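PDB 5ZIY: flagellar hook-associated protein 3 from Bacillus cereus, which probably forms part of the junction between the flagellar hook and the flagellin filament. Local coordinates for residues R94-G99 with A132-G136; L42-L46 with I176-T180. All coordinates share one frame; numbering follows the deposited sequence.

Contact 1. Residues R94-G99 with A132-G136; sequences RYIFGG and AFRNG
Phe133 lies against Arg94 and Ile96 where a type I beta turn, Tyr95 to Gly98, meets a strand that breaks at a classic beta bulge, Ala132 and Phe133 both facing Val120. The CB of Arg94 sits over one face of the Phe133 ring in a CH-pi contact, 3.7 Å from the centroid and 17° off the normal. With CG of Phe133 anti to its carbonyl carbon (chi1 -54°), the ring lays one face under Arg94 CB and turns an edge to the backbone at Ile96 N, and Ile96 CG2 comes to 3.9 Å from Phe133 CD1, the two side chains roughly perpendicular. Beyond the ring the backbones take over. Arg134 N donates to Ile96 O at 2.9 Å, nearly straight at 166°. Gly99 N gives Arg134 O a weak bond, and Phe97 CA adds a CH...O contact to that oxygen. Farther out, Asn135 is held through ND2 by Lys117 O, while its OD1 accepts from Glu137 N at the start of helix 137-155. Phe97 turns away toward helix 8-60 and toward Leu139 and Leu140, so the turn rests on two helices. At the N-cap of helix 137-155, Gly136 N donates to Phe97 O at 2.9 Å.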
loop_
_atom_site.group_PDB
_atom_site.type_symbol
_atom_site.label_atom_id
_atom_site.label_comp_id
_atom_site.label_asym_id
_atom_site.label_seq_id
_atom_site.Cartn_x
_atom_site.Cartn_y
_atom_site.Cartn_z
ATOM N N ARG A 94 -1.658 12.793 4.009
ATOM C CA ARG A 94 -2.225 11.672 4.715
ATOM C C ARG A 94 -1.439 10.380 4.520
ATOM O O ARG A 94 -0.765 10.189 3.500
ATOM C CB ARG A 94 -3.657 11.447 4.248
ATOM C CG ARG A 94 -4.653 12.556 4.653
ATOM C CD ARG A 94 -4.841 12.548 6.130
ATOM N NE ARG A 94 -5.797 13.544 6.614
ATOM C CZ ARG A 94 -5.492 14.769 7.069
ATOM N NH1 ARG A 94 -4.239 15.195 7.056
ATOM N NH2 ARG A 94 -6.436 15.573 7.531
ATOM N N TYR A 95 -1.535 9.497 5.517
ATOM C CA TYR A 95 -0.901 8.170 5.431
ATOM C C TYR A 95 -1.717 7.201 4.610
ATOM O O TYR A 95 -2.899 7.007 4.876
ATOM C CB TYR A 95 -0.660 7.615 6.822
ATOM C CG TYR A 95 0.330 8.443 7.609
ATOM C CD1 TYR A 95 1.681 8.245 7.467
ATOM C CD2 TYR A 95 -0.090 9.389 8.522
ATOM C CE1 TYR A 95 2.615 9.009 8.191
ATOM C CE2 TYR A 95 0.853 10.192 9.248
ATOM C CZ TYR A 95 2.184 9.979 9.076
ATOM O OH TYR A 95 3.100 10.707 9.796
ATOM N N ILE A 96 -1.109 6.560 3.617
ATOM C CA ILE A 96 -1.898 5.673 2.776
ATOM C C ILE A 96 -2.458 4.463 3.500
ATOM O O ILE A 96 -3.485 3.861 3.050
ATOM C CB ILE A 96 -1.143 5.218 1.514
ATOM C CG1 ILE A 96 0.185 4.613 1.882
ATOM C CG2 ILE A 96 -0.892 6.434 0.524
ATOM C CD1 ILE A 96 0.744 3.673 0.780
ATOM N N PHE A 97 -1.787 4.084 4.592
ATOM C CA PHE A 97 -2.252 3.010 5.492
ATOM C C PHE A 97 -2.642 3.486 6.888
ATOM O O PHE A 97 -2.843 2.667 7.832
ATOM C CB PHE A 97 -1.199 1.915 5.548
ATOM C CG PHE A 97 -0.933 1.294 4.224
ATOM C CD1 PHE A 97 -1.923 0.565 3.586
ATOM C CD2 PHE A 97 0.291 1.392 3.629
ATOM C CE1 PHE A 97 -1.680 -0.020 2.347
ATOM C CE2 PHE A 97 0.533 0.793 2.399
ATOM C CZ PHE A 97 -0.463 0.098 1.757
ATOM N N GLY A 98 -2.885 4.786 7.000
ATOM C CA GLY A 98 -3.361 5.383 8.234
ATOM C C GLY A 98 -4.693 6.111 8.202
ATOM O O GLY A 98 -4.994 6.931 9.095
ATOM N N GLY A 99 -5.502 5.821 7.185
ATOM C CA GLY A 99 -6.853 6.374 7.062
ATOM C C GLY A 99 -6.924 7.876 7.197
ATOM O O GLY A 99 -6.134 8.609 6.595
ATOM N N ALA A 132 -8.598 6.285 -1.250
ATOM C CA ALA A 132 -7.275 6.794 -1.500
ATOM C C ALA A 132 -6.351 6.542 -0.298
ATOM O O ALA A 132 -5.161 6.244 -0.496
ATOM C CB ALA A 132 -7.333 8.276 -1.780
ATOM N N PHE A 133 -6.867 6.756 0.933
ATOM C CA PHE A 133 -6.071 6.556 2.165
ATOM C C PHE A 133 -6.861 5.661 3.092
ATOM O O PHE A 133 -8.043 5.907 3.331
ATOM C CB PHE A 133 -5.714 7.883 2.827
ATOM C CG PHE A 133 -5.028 8.826 1.902
ATOM C CD1 PHE A 133 -3.654 8.819 1.801
ATOM C CD2 PHE A 133 -5.750 9.707 1.126
ATOM C CE1 PHE A 133 -3.003 9.659 0.947
ATOM C CE2 PHE A 133 -5.081 10.588 0.236
ATOM C CZ PHE A 133 -3.708 10.544 0.142
ATOM N N ARG A 134 -6.254 4.563 3.525
ATOM C CA ARG A 134 -7.047 3.493 4.162
ATOM C C ARG A 134 -6.501 3.169 5.500
ATOM O O ARG A 134 -5.333 3.373 5.746
ATOM C CB ARG A 134 -7.038 2.228 3.283
ATOM C CG ARG A 134 -7.805 2.408 2.021
ATOM C CD ARG A 134 -7.728 1.167 1.084
ATOM N NE ARG A 134 -8.589 0.085 1.533
ATOM C CZ ARG A 134 -8.891 -0.990 0.804
ATOM N NH1 ARG A 134 -8.371 -1.144 -0.398
ATOM N NH2 ARG A 134 -9.704 -1.923 1.288
ATOM N N ASN A 135 -7.374 2.722 6.384
ATOM C CA ASN A 135 -7.005 2.156 7.675
ATOM C C ASN A 135 -6.345 0.809 7.396
ATOM O O ASN A 135 -7.011 -0.100 7.001
ATOM C CB ASN A 135 -8.275 1.990 8.523
ATOM C CG ASN A 135 -8.039 1.279 9.853
ATOM O OD1 ASN A 135 -7.145 0.436 9.985
ATOM N ND2 ASN A 135 -8.895 1.600 10.855
ATOM N N GLY A 136 -5.027 0.705 7.598
ATOM C CA GLY A 136 -4.253 -0.497 7.210
ATOM C C GLY A 136 -3.987 -1.474 8.350
ATOM O O GLY A 136 -3.156 -2.361 8.218
#

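Contact 2. Residues L42-L46 with I176-T180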
loop_
_atom_site.group_PDB
_atom_site.type_symbol
_atom_site.label_atom_id
_atom_site.label_comp_id
_atom_site.label_asym_id
_atom_site.label_seq_id
_atom_site.Cartn_x
_atom_site.Cartn_y
_atom_site.Cartn_z
ATOM N N LEU A 42 3.419 -1.489 -1.423
ATOM C CA LEU A 42 3.006 -2.892 -1.316
ATOM C C LEU A 42 4.022 -3.862 -1.896
ATOM O O LEU A 42 4.251 -4.940 -1.296
ATOM C CB LEU A 42 1.609 -3.114 -1.946
ATOM C CG LEU A 42 0.497 -2.489 -1.100
ATOM C CD1 LEU A 42 -0.725 -2.259 -1.956
ATOM C CD2 LEU A 42 0.131 -3.339 0.208
ATOM N N GLN A 43 4.632 -3.497 -3.027
ATOM C CA GLN A 43 5.658 -4.349 -3.657
ATOM C C GLN A 43 6.917 -4.390 -2.774
ATOM O O GLN A 43 7.558 -5.418 -2.638
ATOM C CB GLN A 43 5.981 -3.947 -5.113
ATOM C CG GLN A 43 4.745 -3.813 -6.064
ATOM C CD GLN A 43 4.464 -4.975 -7.007
ATOM O OE1 GLN A 43 3.893 -4.755 -8.108
ATOM N NE2 GLN A 43 4.857 -6.218 -6.620
ATOM N N GLY A 44 7.231 -3.280 -2.127
ATOM C CA GLY A 44 8.329 -3.213 -1.231
ATOM C C GLY A 44 8.086 -4.111 -0.022
ATOM O O GLY A 44 9.027 -4.751 0.443
ATOM N N VAL A 45 6.843 -4.159 0.478
ATOM C CA VAL A 45 6.487 -5.084 1.549
ATOM C C VAL A 45 6.562 -6.542 1.072
ATOM O O VAL A 45 7.142 -7.358 1.752
ATOM C CB VAL A 45 5.110 -4.775 2.168
ATOM C CG1 VAL A 45 4.772 -5.798 3.320
ATOM C CG2 VAL A 45 5.055 -3.279 2.739
ATOM N N LEU A 46 6.012 -6.854 -0.109
ATOM C CA LEU A 46 6.052 -8.207 -0.672
ATOM C C LEU A 46 7.490 -8.733 -0.733
ATOM O O LEU A 46 7.764 -9.849 -0.365
ATOM C CB LEU A 46 5.438 -8.209 -2.060
ATOM C CG LEU A 46 4.961 -9.518 -2.737
ATOM C CD1 LEU A 46 3.886 -9.200 -3.813
ATOM C CD2 LEU A 46 6.076 -10.251 -3.414
ATOM N N ILE A 176 -0.958 -9.362 1.552
ATOM C CA ILE A 176 -0.328 -8.225 0.853
ATOM C C ILE A 176 -0.432 -8.421 -0.666
ATOM O O ILE A 176 -0.639 -7.470 -1.419
ATOM C CB ILE A 176 1.172 -8.100 1.196
ATOM C CG1 ILE A 176 1.360 -7.738 2.687
ATOM C CG2 ILE A 176 1.873 -7.151 0.184
ATOM C CD1 ILE A 176 0.831 -6.356 3.117
ATOM N N ILE A 177 -0.284 -9.655 -1.111
ATOM C CA ILE A 177 -0.432 -9.937 -2.559
ATOM C C ILE A 177 -1.862 -9.598 -3.041
ATOM O O ILE A 177 -2.035 -8.957 -4.053
ATOM C CB ILE A 177 -0.116 -11.382 -2.892
ATOM C CG1 ILE A 177 1.369 -11.687 -2.626
ATOM C CG2 ILE A 177 -0.526 -11.722 -4.357
ATOM C CD1 ILE A 177 1.716 -13.212 -2.692
ATOM N N ASN A 178 -2.880 -10.067 -2.330
ATOM C CA ASN A 178 -4.257 -9.746 -2.708
ATOM C C ASN A 178 -4.487 -8.233 -2.725
ATOM O O ASN A 178 -5.170 -7.718 -3.624
ATOM C CB ASN A 178 -5.280 -10.412 -1.789
ATOM C CG ASN A 178 -5.274 -11.932 -1.907
ATOM O OD1 ASN A 178 -4.829 -12.475 -2.907
ATOM N ND2 ASN A 178 -5.754 -12.622 -0.865
ATOM N N ARG A 179 -3.940 -7.496 -1.759
ATOM C CA ARG A 179 -4.121 -6.026 -1.829
ATOM C C ARG A 179 -3.399 -5.423 -3.046
ATOM O O ARG A 179 -3.890 -4.466 -3.679
ATOM C CB ARG A 179 -3.656 -5.323 -0.554
ATOM C CG ARG A 179 -3.888 -3.798 -0.553
ATOM C CD ARG A 179 -5.370 -3.442 -0.611
ATOM N NE ARG A 179 -6.109 -3.909 0.563
ATOM C CZ ARG A 179 -6.262 -3.237 1.715
ATOM N NH1 ARG A 179 -5.715 -2.017 1.879
ATOM N NH2 ARG A 179 -6.986 -3.780 2.713
ATOM N N THR A 180 -2.221 -5.935 -3.349
ATOM C CA THR A 180 -1.458 -5.429 -4.469
ATOM C C THR A 180 -2.293 -5.608 -5.735
ATOM O O THR A 180 -2.335 -4.726 -6.579
ATOM C CB THR A 180 -0.128 -6.173 -4.603
ATOM O OG1 THR A 180 0.620 -5.958 -3.406
ATOM C CG2 THR A 180 0.673 -5.658 -5.779
#
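The carbonyl oxygen of Ile176 takes two bonds from Thr180: the hydroxyl OG1 donates to Ile176 O at 2.8 Å and the helical Thr180 N at 2.9 Å, arriving from opposite faces of the carbonyl plane. With OG1 beside its own backbone N (chi1 -61°), the hydroxyl folds back onto its helix and presents its oxygen to Leu42 CB, 3.3 Å from Thr180 OG1, as the two side chains pass antiparallel. The helices run nearly antiparallel, 154° between segment directions, with axes 9.6 Å apart. Leu42 reaches across so that CD1 meets Arg179 CG at 3.8 Å, touching the aliphatic part of the arginine, whose guanidinium group continues off the interface. Ile176 enters between Leu42, Val45 and Leu46: its CG2 lies 3.6 Å from Leu42 O, while Ile176 CG1 touches Val45 CG1 where the two side chains run perpendicular. On one flank Leu46 CD1 packs on Ile177 CG1 at 3.7 Å; on another, Thr180 CG2 lies beside the amide end of Gln43. No hydrogen bond links the two segments. This stretch of the flagellin-like helical bundle is therefore joined by aliphatic contact, with the threonine hydroxyl spending its proton on a carbonyl of its own helix.

How the contacts relate
The centres of contact 1 and contact 2 are about 15 Å apart, both near the middle of the elongated chain. Contact 2 joins helix 8-60 to helix 162-204, and both segments of contact 1 fall between its two halves in sequence, giving the order 42-46, 94-99, 132-136, 176-180. The small beta and loop region thus leaves the helices and returns to them through helix 137-155, which follows directly from contact 1 and supplies Leu139 and Leu140 to both contacts. They also touch directly: Phe97 CZ packs on Leu42 CD2 at 3.8 Å, and the like-charged ends of Arg134 and Arg179 lie close together. The beta region therefore rests on helix 8-60 and comes up against helix 162-204 at this level.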